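Local coordinates for protein neural-cadherin (Drosophila melanogaster, PDB 3UBF) that mediates calcium-dependent, preferentially homophilic cell adhesion through its chain of extracellular cadherin domains, three consecutive ones of which make up this fragment, at residues Q114-L119 with K239-R244; P212-P217 with I246-K251; E225-K228 with D232-S235; F260-T265 with L288-T293; G267-A272 with L305-T310. One frame throughout, in Å; residues are numbered along the deposited sequence.

Contact 1: Q114-L119 with K239-R244; sequences QAVVQL and KSFADR. With ZN (zinc ion), chain E.
The ring of F241 meets Q114 and V116 where the third cadherin domain of this fragment abuts the second. Strand 113-117 belongs to the second domain's beta-sandwich, and F241 stands inside a type I turn, S240 to D243, that follows strand 232-239 of the third. The side chain of F241 can be traced outward. CB lies 3.9 Å from V116 CG1, with V116 CG2 a little farther. CG sits anti to the carbonyl carbon (chi1 -61°), which directs the ring toward Q114. CE2 comes 3.3 Å from Q114 O. At the far end CZ is 3.6 Å from Q114 CB and equally far from Q114 NE2, while CE1 also approaches NE2. The Q114 chain crosses F241 at about a right angle, its amide plane 45° from the ring plane. R210 and Q213 touch the same cluster from the linker and the first strand of the third domain. No direct hydrogen bond joins the two segments; instead one water, in the plane of the F241 ring at its edge, donates to Q114 O and weakly accepts from K239 NZ. The F241 ring thus supplies most of the direct contact between these two segments, consistent with a calcium-free linker. S240 OG accepts from R244 N, and D243 OD2 binds a zinc ion at 2.6 Å.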
# COMPACT_ATOMS: atom_id res chain seq x y z
N GLN A 114 5.53 15.07 -2.53
CA GLN A 114 6.17 16.37 -2.63
C GLN A 114 7.68 16.26 -2.45
O GLN A 114 8.16 15.54 -1.59
CB GLN A 114 5.57 17.35 -1.63
CG GLN A 114 4.17 17.78 -2.03
CD GLN A 114 3.55 18.83 -1.14
OE1 GLN A 114 2.41 19.23 -1.39
NE2 GLN A 114 4.26 19.28 -0.10
N ALA A 115 8.41 16.97 -3.29
CA ALA A 115 9.85 17.06 -3.24
C ALA A 115 10.24 18.49 -3.59
O ALA A 115 9.41 19.29 -4.03
CB ALA A 115 10.47 16.10 -4.22
N VAL A 116 11.52 18.79 -3.39
CA VAL A 116 12.13 20.00 -3.93
C VAL A 116 13.30 19.60 -4.80
O VAL A 116 13.88 18.52 -4.62
CB VAL A 116 12.61 20.94 -2.82
CG1 VAL A 116 11.43 21.60 -2.12
CG2 VAL A 116 13.51 20.18 -1.82
N VAL A 117 13.66 20.46 -5.75
CA VAL A 117 14.89 20.25 -6.51
C VAL A 117 15.82 21.45 -6.35
O VAL A 117 15.43 22.59 -6.60
CB VAL A 117 14.61 19.97 -8.00
CG1 VAL A 117 13.83 21.11 -8.66
CG2 VAL A 117 15.92 19.72 -8.73
N GLN A 118 17.05 21.17 -5.93
CA GLN A 118 18.14 22.14 -5.86
C GLN A 118 18.16 22.95 -7.17
O GLN A 118 17.97 22.38 -8.25
CB GLN A 118 19.44 21.35 -5.71
CG GLN A 118 20.43 21.88 -4.69
CD GLN A 118 21.88 21.50 -5.05
OE1 GLN A 118 22.19 20.35 -5.41
NE2 GLN A 118 22.78 22.48 -4.96
N LEU A 119 18.37 24.26 -7.08
CA LEU A 119 18.28 25.10 -8.28
C LEU A 119 19.33 24.78 -9.34
O LEU A 119 19.07 24.88 -10.54
CB LEU A 119 18.32 26.58 -7.94
CG LEU A 119 17.14 27.09 -7.12
CD1 LEU A 119 17.17 28.60 -7.01
CD2 LEU A 119 15.80 26.59 -7.71
N LYS A 239 6.71 17.81 7.59
CA LYS A 239 7.98 17.52 7.00
C LYS A 239 8.53 18.83 6.51
O LYS A 239 7.82 19.59 5.84
CB LYS A 239 7.80 16.54 5.84
CG LYS A 239 9.06 16.26 5.08
CD LYS A 239 8.81 15.34 3.94
CE LYS A 239 10.09 15.08 3.23
NZ LYS A 239 10.02 13.80 2.48
N SER A 240 9.78 19.12 6.85
CA SER A 240 10.45 20.27 6.32
C SER A 240 11.30 19.82 5.15
O SER A 240 12.22 19.00 5.31
CB SER A 240 11.32 20.94 7.39
OG SER A 240 12.21 21.87 6.81
N PHE A 241 11.01 20.35 3.97
CA PHE A 241 11.77 19.98 2.77
C PHE A 241 13.18 20.55 2.73
O PHE A 241 14.03 20.06 1.97
CB PHE A 241 10.97 20.31 1.52
CG PHE A 241 9.69 19.58 1.46
CD1 PHE A 241 8.53 20.16 1.97
CD2 PHE A 241 9.64 18.28 0.97
CE1 PHE A 241 7.35 19.47 1.96
CE2 PHE A 241 8.45 17.58 0.95
CZ PHE A 241 7.31 18.16 1.45
N ALA A 242 13.42 21.57 3.54
CA ALA A 242 14.76 22.13 3.72
C ALA A 242 15.45 21.48 4.91
O ALA A 242 16.52 21.89 5.31
CB ALA A 242 14.65 23.63 3.92
N ASP A 243 14.79 20.48 5.48
CA ASP A 243 15.29 19.75 6.65
C ASP A 243 15.63 20.70 7.81
O ASP A 243 16.58 20.49 8.56
CB ASP A 243 16.48 18.87 6.26
CG ASP A 243 16.54 17.62 7.09
OD1 ASP A 243 15.50 17.23 7.67
OD2 ASP A 243 17.65 17.01 7.15
N ARG A 244 14.79 21.73 7.94
CA ARG A 244 14.97 22.79 8.91
C ARG A 244 14.02 22.63 10.10
O ARG A 244 13.06 21.87 10.05
CB ARG A 244 14.75 24.14 8.23
ZN ZN E . 18.26 14.81 8.36
O HOH W 1 10.74 15.12 -0.58
O HOH W 2 16.21 15.04 8.85

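Contact 2: P212-P217 with I246-K251; sequences PQFYMP and IRYTLK
F214 and Y248 both hold CG anti to their carbonyl carbons (chi1 -78° and -57°), and these settings swing the two rings into the interior of the third domain's cadherin beta-sandwich, where they meet. The sheets involved differ: strand 213-214 is the edge of one, strand 246-253 the edge of the other, so the contact joins the two sheets through side chains, with no hydrogen bond between the segments. The rings slide past each other in opposite directions. F214 CE2 lies 4.2 Å from Y248 CE2, placed at the edge of the tyrosine ring and near its plane, which rules out stacking of the two faces. A second pair packs nearer the linker. The ring of P212 is met obliquely by the ethyl branch of I246, whose CD1 is 3.8 Å from both CB and CG of the proline. The other branch of I246 serves Y248: CG2 lies over one face of that ring, offset toward its rim, so a single isoleucine packs against the proline with one branch and the tyrosine with the other. The polar end of Y248 is satisfied across the sandwich, OH being hydrogen-bonded to A238 N in strand 232-239. F214 is flanked by I236 and A238 of its own sheet and by A292, T301 and V303 of the opposing one, in keeping with the burial of all four touching residues. I246 CG2 stands 3.4 Å above the Y248 ring plane.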
# COMPACT_ATOMS: atom_id res chain seq x y z
N PRO A 212 6.44 23.56 4.49
CA PRO A 212 6.33 22.27 5.16
C PRO A 212 5.05 21.58 4.75
O PRO A 212 4.07 22.26 4.42
CB PRO A 212 6.23 22.65 6.64
CG PRO A 212 6.72 24.02 6.75
CD PRO A 212 6.38 24.67 5.45
N GLN A 213 5.08 20.25 4.76
CA GLN A 213 3.90 19.45 4.51
C GLN A 213 3.63 18.58 5.72
O GLN A 213 4.53 17.89 6.24
CB GLN A 213 4.08 18.58 3.27
CG GLN A 213 2.86 17.77 2.89
CD GLN A 213 3.11 16.90 1.67
OE1 GLN A 213 4.26 16.61 1.34
NE2 GLN A 213 2.05 16.49 1.01
N PHE A 214 2.39 18.63 6.18
CA PHE A 214 1.96 17.83 7.29
C PHE A 214 1.85 16.38 6.85
O PHE A 214 1.58 16.10 5.68
CB PHE A 214 0.63 18.34 7.84
CG PHE A 214 0.76 19.57 8.70
CD1 PHE A 214 0.44 20.82 8.20
CD2 PHE A 214 1.21 19.46 10.02
CE1 PHE A 214 0.57 21.97 9.00
CE2 PHE A 214 1.35 20.61 10.83
CZ PHE A 214 1.02 21.87 10.32
N TYR A 215 2.08 15.46 7.79
CA TYR A 215 2.02 14.02 7.50
C TYR A 215 0.60 13.50 7.31
O TYR A 215 0.40 12.39 6.83
CB TYR A 215 2.82 13.21 8.53
CG TYR A 215 4.26 13.08 8.11
CD1 TYR A 215 5.22 13.99 8.56
CD2 TYR A 215 4.66 12.08 7.22
CE1 TYR A 215 6.54 13.89 8.16
CE2 TYR A 215 5.97 11.97 6.81
CZ TYR A 215 6.91 12.88 7.28
OH TYR A 215 8.23 12.79 6.87
N MET A 216 -0.39 14.31 7.69
CA MET A 216 -1.79 14.05 7.34
C MET A 216 -2.42 15.34 6.79
O MET A 216 -2.11 16.44 7.28
CB MET A 216 -2.58 13.60 8.57
CG MET A 216 -1.87 12.63 9.47
SD MET A 216 -2.66 11.05 9.50
CE MET A 216 -4.33 11.54 9.94
N PRO A 217 -3.33 15.22 5.80
CA PRO A 217 -3.98 16.41 5.25
C PRO A 217 -4.97 17.04 6.23
O PRO A 217 -5.29 18.23 6.10
CB PRO A 217 -4.69 15.87 4.02
CG PRO A 217 -5.00 14.47 4.37
CD PRO A 217 -3.82 13.99 5.15
N ILE A 246 11.13 22.91 12.67
CA ILE A 246 9.71 23.24 12.61
C ILE A 246 9.17 23.70 13.97
O ILE A 246 9.32 23.00 14.97
CB ILE A 246 8.88 22.03 12.13
CG1 ILE A 246 9.31 21.60 10.72
CG2 ILE A 246 7.36 22.35 12.19
CD1 ILE A 246 8.61 22.34 9.61
N ARG A 247 8.56 24.88 13.99
CA ARG A 247 7.83 25.37 15.16
C ARG A 247 6.32 25.24 14.95
O ARG A 247 5.77 25.76 13.97
CB ARG A 247 8.21 26.81 15.48
CG ARG A 247 7.41 27.40 16.66
CD ARG A 247 8.03 28.69 17.18
NE ARG A 247 8.05 28.73 18.65
CZ ARG A 247 9.03 28.23 19.40
NH1 ARG A 247 10.09 27.65 18.84
NH2 ARG A 247 8.96 28.32 20.73
N TYR A 248 5.64 24.54 15.86
CA TYR A 248 4.20 24.32 15.76
C TYR A 248 3.45 25.29 16.64
O TYR A 248 3.83 25.51 17.79
CB TYR A 248 3.82 22.89 16.16
CG TYR A 248 4.52 21.82 15.37
CD1 TYR A 248 5.66 21.21 15.86
CD2 TYR A 248 4.03 21.43 14.12
CE1 TYR A 248 6.31 20.22 15.12
CE2 TYR A 248 4.67 20.46 13.37
CZ TYR A 248 5.81 19.86 13.88
OH TYR A 248 6.45 18.89 13.15
N THR A 249 2.38 25.88 16.09
CA THR A 249 1.44 26.63 16.91
C THR A 249 0.03 26.14 16.70
O THR A 249 -0.26 25.41 15.74
CB THR A 249 1.49 28.16 16.70
OG1 THR A 249 1.22 28.48 15.32
CG2 THR A 249 2.84 28.74 17.13
N LEU A 250 -0.86 26.56 17.60
CA LEU A 250 -2.21 26.04 17.69
C LEU A 250 -3.17 27.16 18.05
O LEU A 250 -3.03 27.80 19.10
CB LEU A 250 -2.27 24.95 18.74
CG LEU A 250 -3.61 24.23 18.96
CD1 LEU A 250 -3.39 22.74 19.13
CD2 LEU A 250 -4.35 24.82 20.16
N LYS A 251 -4.14 27.42 17.18
CA LYS A 251 -5.20 28.36 17.52
C LYS A 251 -6.58 27.70 17.41
O LYS A 251 -6.77 26.76 16.63
CB LYS A 251 -5.11 29.64 16.68
CG LYS A 251 -5.66 29.53 15.27
CD LYS A 251 -5.68 30.89 14.57
CE LYS A 251 -5.76 30.72 13.05
NZ LYS A 251 -4.70 29.78 12.56

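Contact 3: E225-K228 with D232-S235; sequences ENQK and DIIS. With ZN (zinc ion), chain O; ZN (zinc ion), chain R.
Q227 turns its side chain toward the start of strand 232-239, with its amide near the backbone of D232 and its aliphatic part near I233. NE2 lies 3.6 Å from D232 O, a polar approach too long to be a hydrogen bond; the amide nitrogen instead bonds to S231 OG in the intervening turn. Nearer the backbone, Q227 CG comes 4.4 Å from I233 CG1, a loose apolar touch. Both follow from a chain that leaves with CG anti to the backbone N (chi1 -172°) and then bends at chi2 (78°). In the next shell S231 OG also bonds K228 O. The strand side is shaped by a classic beta bulge: two successive residues, I233 and I234, pair with the single V269 of strand 268-271, and I233 packs on A221, I223 and I307. E225 clasps one zinc ion with both carboxylate oxygens, OE1 at 2.3 Å and OE2 at 2.5 Å; E278, D311 and a water also bind this ion, and F277 N, hydrogen-bonded to OE2, helps position the carboxylate. D232 OD2 binds another zinc ion at 2.4 Å. Three acidic side chains, gathered at the end of the domain where a following repeat would join, resemble a cadherin interdomain calcium site. The chemistry thus implies that zinc probably occupies a position suited to calcium, while Q227, well away from that ion, adds only modest packing against the strand.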
# COMPACT_ATOMS: atom_id res chain seq x y z
N GLU A 225 -14.20 12.57 28.12
CA GLU A 225 -14.39 13.68 29.03
C GLU A 225 -13.36 13.70 30.15
O GLU A 225 -12.98 14.77 30.63
CB GLU A 225 -15.80 13.56 29.61
CG GLU A 225 -16.27 14.72 30.45
CD GLU A 225 -17.48 14.35 31.26
OE1 GLU A 225 -17.67 13.14 31.50
OE2 GLU A 225 -18.25 15.25 31.66
N ASN A 226 -12.93 12.51 30.57
CA ASN A 226 -12.04 12.39 31.73
C ASN A 226 -10.56 12.29 31.37
O ASN A 226 -9.74 11.90 32.22
CB ASN A 226 -12.48 11.22 32.63
CG ASN A 226 -12.06 9.84 32.08
OD1 ASN A 226 -11.90 9.63 30.88
ND2 ASN A 226 -11.90 8.89 33.00
N GLN A 227 -10.21 12.64 30.13
CA GLN A 227 -8.81 12.74 29.70
C GLN A 227 -8.02 13.54 30.75
O GLN A 227 -8.47 14.60 31.19
CB GLN A 227 -8.73 13.42 28.33
CG GLN A 227 -7.35 13.43 27.67
CD GLN A 227 -6.97 12.10 27.02
OE1 GLN A 227 -7.82 11.36 26.52
NE2 GLN A 227 -5.67 11.81 27.03
N LYS A 228 -6.87 13.01 31.18
CA LYS A 228 -6.10 13.63 32.26
C LYS A 228 -5.45 14.93 31.77
O LYS A 228 -4.93 14.98 30.66
CB LYS A 228 -5.06 12.67 32.84
N ASP A 232 -1.15 13.67 26.57
CA ASP A 232 -1.03 13.76 25.12
C ASP A 232 -2.32 13.31 24.47
O ASP A 232 -2.89 12.29 24.85
CB ASP A 232 0.11 12.87 24.61
CG ASP A 232 1.47 13.22 25.22
OD1 ASP A 232 1.65 14.36 25.71
OD2 ASP A 232 2.36 12.34 25.21
N ILE A 233 -2.77 14.08 23.48
CA ILE A 233 -4.02 13.85 22.80
C ILE A 233 -3.75 13.39 21.37
O ILE A 233 -4.36 12.42 20.89
CB ILE A 233 -4.87 15.14 22.82
CG1 ILE A 233 -5.51 15.30 24.20
CG2 ILE A 233 -5.96 15.15 21.73
CD1 ILE A 233 -6.07 16.66 24.42
N ILE A 234 -2.84 14.08 20.70
CA ILE A 234 -2.50 13.76 19.33
C ILE A 234 -1.12 14.34 19.02
O ILE A 234 -0.75 15.38 19.57
CB ILE A 234 -3.60 14.24 18.32
CG1 ILE A 234 -3.29 13.79 16.88
CG2 ILE A 234 -3.83 15.74 18.43
CD1 ILE A 234 -4.51 13.73 15.98
N SER A 235 -0.37 13.64 18.17
CA SER A 235 0.91 14.14 17.69
C SER A 235 0.76 14.63 16.27
O SER A 235 0.26 13.91 15.41
CB SER A 235 2.00 13.06 17.73
OG SER A 235 2.71 13.11 18.94
ZN ZN O . -19.82 13.40 32.19
ZN ZN R . 4.22 13.22 26.41
O HOH W 3 -18.93 14.96 33.68

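Contact 4: F260-T265 with L288-T293; sequences FNIGPT and LIVTAT
Aromatic-to-aliphatic packing brings F260 onto L288, and aliphatic packing brings I262 onto V290, two layers of one buried contact. In the first, F260 CD1 lies 3.7 Å from L288 CD1, and the ring's CG is the next nearest atom. The two side chains cross at about a right angle, and the methyl approaches the ring obliquely. The ring also has an aromatic neighbour, Y286, in an edge-to-face arrangement. In the second pair I262 runs out fully extended, with CG1 anti to the backbone N (chi1 -169°) and chi2 at 167°, so its terminal CD1 dips to V290: 3.6 Å to CG1 and 4.2 Å to CG2. A single methyl thus meets both branches of the valine. As for polar interactions, none crosses between the segments; F260 CA stays 9.0 Å from L288 CA and I262 CA 8.3 Å from V290 CA, a spacing of opposed sheets rather than paired strands. Strand 260-262 is the edge of its sheet beside strand 268-271, whose V269 and L271 flank F260, while strand 285-294 runs between strand 246-253, whose L250 touches I262, and strand 300-310, whose I307 touches F260 and L288.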
# COMPACT_ATOMS: atom_id res chain seq x y z
N PHE A 260 -6.58 23.33 24.62
CA PHE A 260 -5.47 22.52 24.18
C PHE A 260 -4.26 23.40 23.95
O PHE A 260 -4.38 24.60 23.70
CB PHE A 260 -5.87 21.77 22.91
CG PHE A 260 -7.15 21.00 23.04
CD1 PHE A 260 -8.35 21.54 22.57
CD2 PHE A 260 -7.18 19.75 23.65
CE1 PHE A 260 -9.57 20.84 22.70
CE2 PHE A 260 -8.38 19.04 23.78
CZ PHE A 260 -9.58 19.60 23.31
N ASN A 261 -3.08 22.81 24.10
CA ASN A 261 -1.87 23.42 23.58
C ASN A 261 -1.09 22.39 22.78
O ASN A 261 -1.44 21.21 22.75
CB ASN A 261 -1.03 24.08 24.69
CG ASN A 261 -0.87 23.21 25.92
OD1 ASN A 261 -0.50 22.04 25.83
ND2 ASN A 261 -1.14 23.78 27.09
N ILE A 262 -0.05 22.86 22.10
CA ILE A 262 0.80 21.99 21.30
C ILE A 262 2.24 22.31 21.67
O ILE A 262 2.55 23.46 21.99
CB ILE A 262 0.57 22.19 19.79
CG1 ILE A 262 1.27 21.07 18.99
CG2 ILE A 262 1.01 23.60 19.35
CD1 ILE A 262 0.87 20.98 17.52
N GLY A 263 3.09 21.29 21.65
CA GLY A 263 4.51 21.48 21.91
C GLY A 263 5.15 22.19 20.74
O GLY A 263 5.09 21.70 19.62
N PRO A 264 5.77 23.36 21.00
CA PRO A 264 6.47 24.14 19.97
C PRO A 264 7.40 23.29 19.08
O PRO A 264 7.43 23.48 17.86
CB PRO A 264 7.29 25.14 20.79
CG PRO A 264 6.56 25.30 22.05
CD PRO A 264 5.90 23.98 22.33
N THR A 265 8.15 22.37 19.69
CA THR A 265 9.09 21.51 18.97
C THR A 265 8.52 20.12 18.75
O THR A 265 8.80 19.48 17.73
CB THR A 265 10.41 21.34 19.75
OG1 THR A 265 10.75 22.56 20.40
CG2 THR A 265 11.55 20.95 18.80
N LEU A 288 -9.63 23.28 15.55
CA LEU A 288 -8.37 23.93 15.83
C LEU A 288 -7.56 23.98 14.55
O LEU A 288 -7.76 23.16 13.65
CB LEU A 288 -7.61 23.16 16.91
CG LEU A 288 -8.38 22.84 18.20
CD1 LEU A 288 -7.74 21.67 18.94
CD2 LEU A 288 -8.50 24.06 19.12
N ILE A 289 -6.67 24.95 14.47
CA ILE A 289 -5.74 25.00 13.36
C ILE A 289 -4.34 24.94 13.93
O ILE A 289 -3.95 25.78 14.77
CB ILE A 289 -5.91 26.25 12.49
CG1 ILE A 289 -7.28 26.26 11.83
CG2 ILE A 289 -4.83 26.30 11.42
CD1 ILE A 289 -7.59 27.53 11.04
N VAL A 290 -3.60 23.93 13.49
CA VAL A 290 -2.18 23.83 13.79
C VAL A 290 -1.37 24.45 12.65
O VAL A 290 -1.62 24.18 11.46
CB VAL A 290 -1.74 22.37 14.05
CG1 VAL A 290 -0.22 22.32 14.34
CG2 VAL A 290 -2.53 21.78 15.22
N THR A 291 -0.42 25.28 13.02
CA THR A 291 0.50 25.86 12.05
C THR A 291 1.90 25.30 12.27
O THR A 291 2.36 25.22 13.40
CB THR A 291 0.48 27.38 12.12
OG1 THR A 291 -0.87 27.82 11.94
CG2 THR A 291 1.37 28.01 11.03
N ALA A 292 2.54 24.89 11.17
CA ALA A 292 3.96 24.54 11.16
C ALA A 292 4.77 25.68 10.55
O ALA A 292 4.55 26.07 9.41
CB ALA A 292 4.20 23.25 10.37
N THR A 293 5.72 26.20 11.32
CA THR A 293 6.52 27.33 10.88
C THR A 293 7.99 26.97 10.86
O THR A 293 8.53 26.46 11.83
CB THR A 293 6.28 28.53 11.80
OG1 THR A 293 4.87 28.78 11.88
CG2 THR A 293 6.98 29.78 11.29

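Contact 5: G267-A272 with L305-T310; sequences GIVKLA and LTIRVT
The hydrophobic core of the third cadherin domain's beta-sandwich is spanned here by V269 and L305, which reach from opposed sheets and meet tip to tip. V269 lies on strand 268-271, an inner strand between strands 232-239 and 260-262; L305 lies on strand 300-310, an inner strand of the other sheet between strands 219-224 and 285-294. The CA atoms of V269 and L305 are 9.8 Å apart, so side chains alone bridge the gap, and no hydrogen bond passes between the segments. The main touch is methyl to methyl: V269 CG2 to L305 CD2 at 3.8 Å. L305 gets there by carrying CG opposite its backbone nitrogen (chi1 172°) and then turning at chi2 (57°), which aims CD2 inward. Of the valine's branches, CG2, which chi1 of -178° sets anti to the carbonyl carbon, makes the closer touch to L305, while V269 CG1 lies 4.2 Å from L305 CD2 and is the branch that reaches I307. The burial is small, 83 Å² over both sides. Further packing surrounds the three residues: I236 beside V269, Y219 beside L305, and I223, F260 and L288 beside I307, all hydrophobic or aromatic. Two residues farther along the same strand than L305, I307 presents its end to the second valine branch, its CD1 lying 4.4 Å from V269 CG1.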
# COMPACT_ATOMS: atom_id res chain seq x y z
N GLY A 267 5.32 18.95 18.59
CA GLY A 267 4.11 18.79 17.80
C GLY A 267 3.03 18.04 18.56
O GLY A 267 2.01 17.64 17.98
N ILE A 268 3.26 17.84 19.86
CA ILE A 268 2.34 17.06 20.68
C ILE A 268 1.29 17.99 21.25
O ILE A 268 1.61 18.95 21.94
CB ILE A 268 3.05 16.32 21.82
CG1 ILE A 268 4.12 15.36 21.29
CG2 ILE A 268 2.02 15.58 22.69
CD1 ILE A 268 4.90 14.63 22.39
N VAL A 269 0.03 17.68 20.94
CA VAL A 269 -1.10 18.40 21.48
C VAL A 269 -1.49 17.82 22.84
O VAL A 269 -1.81 16.64 22.94
CB VAL A 269 -2.30 18.37 20.51
CG1 VAL A 269 -3.49 19.19 21.05
CG2 VAL A 269 -1.89 18.88 19.15
N LYS A 270 -1.44 18.64 23.88
CA LYS A 270 -1.91 18.21 25.19
C LYS A 270 -3.21 18.89 25.58
O LYS A 270 -3.59 19.91 25.00
CB LYS A 270 -0.83 18.43 26.26
CG LYS A 270 0.34 17.49 26.13
CD LYS A 270 1.42 17.79 27.15
CE LYS A 270 2.72 17.11 26.76
NZ LYS A 270 3.69 17.08 27.89
N LEU A 271 -3.89 18.31 26.56
CA LEU A 271 -5.06 18.93 27.18
C LEU A 271 -4.60 19.92 28.23
O LEU A 271 -3.87 19.56 29.15
CB LEU A 271 -5.94 17.85 27.81
CG LEU A 271 -7.27 18.28 28.43
CD1 LEU A 271 -8.12 19.10 27.46
CD2 LEU A 271 -8.04 17.07 28.90
N ALA A 272 -5.04 21.18 28.10
CA ALA A 272 -4.66 22.22 29.06
C ALA A 272 -5.67 22.42 30.20
O ALA A 272 -5.32 22.93 31.26
CB ALA A 272 -4.42 23.53 28.34
N LEU A 305 -7.19 20.59 12.87
CA LEU A 305 -7.28 19.60 13.92
C LEU A 305 -8.69 19.68 14.51
O LEU A 305 -9.17 20.75 14.90
CB LEU A 305 -6.21 19.84 14.98
CG LEU A 305 -6.27 19.02 16.27
CD1 LEU A 305 -6.24 17.52 15.99
CD2 LEU A 305 -5.12 19.41 17.18
N THR A 306 -9.36 18.53 14.52
CA THR A 306 -10.69 18.43 15.07
C THR A 306 -10.62 17.52 16.29
O THR A 306 -10.12 16.39 16.20
CB THR A 306 -11.67 17.90 14.02
OG1 THR A 306 -11.62 18.76 12.87
CG2 THR A 306 -13.09 17.87 14.54
N ILE A 307 -11.08 18.02 17.44
CA ILE A 307 -11.12 17.21 18.64
C ILE A 307 -12.54 17.04 19.12
O ILE A 307 -13.21 18.00 19.50
CB ILE A 307 -10.23 17.77 19.78
CG1 ILE A 307 -8.79 17.95 19.28
CG2 ILE A 307 -10.31 16.87 21.02
CD1 ILE A 307 -7.82 18.49 20.31
N ARG A 308 -13.00 15.80 19.10
CA ARG A 308 -14.30 15.44 19.63
C ARG A 308 -14.18 14.90 21.05
O ARG A 308 -13.27 14.13 21.36
CB ARG A 308 -14.97 14.42 18.73
CG ARG A 308 -15.35 14.97 17.37
CD ARG A 308 -15.55 13.86 16.34
NE ARG A 308 -16.27 14.33 15.15
CZ ARG A 308 -15.70 14.75 14.03
NH1 ARG A 308 -14.37 14.77 13.89
NH2 ARG A 308 -16.46 15.15 13.02
N VAL A 309 -15.10 15.32 21.90
CA VAL A 309 -15.16 14.86 23.27
C VAL A 309 -16.37 13.96 23.42
O VAL A 309 -17.49 14.33 23.05
CB VAL A 309 -15.24 16.05 24.24
CG1 VAL A 309 -15.34 15.58 25.70
CG2 VAL A 309 -14.03 16.96 24.05
N THR A 310 -16.14 12.76 23.95
CA THR A 310 -17.23 11.84 24.25
C THR A 310 -17.51 11.88 25.74
O THR A 310 -16.64 12.20 26.53
CB THR A 310 -16.93 10.39 23.82
OG1 THR A 310 -15.86 9.85 24.61
CG2 THR A 310 -16.57 10.33 22.35

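In the fold
Contact 1 ties the second domain to the third; contacts 2 to 5 all lie in the third, where 2, 4 and 5 bridge the two sheets of its sandwich. Contact 2 borders the linker: Q213 O probably bonds to K239 N of contact 1 (2.6 Å), although their centres are about 15 Å apart. Contacts 2 and 4 have centres about 7 Å apart and share neighbouring strands 246-253 and 285-294. Contact 5 lies about 11 Å from contact 4 and about 6 Å from contact 3, centre to centre; contact 3 sits at the surface, next to contact 5 through the pairing of strands 232-239 and 268-271. Along the chain, contacts 4 and 5 interleave, weaving distant strands into one domain.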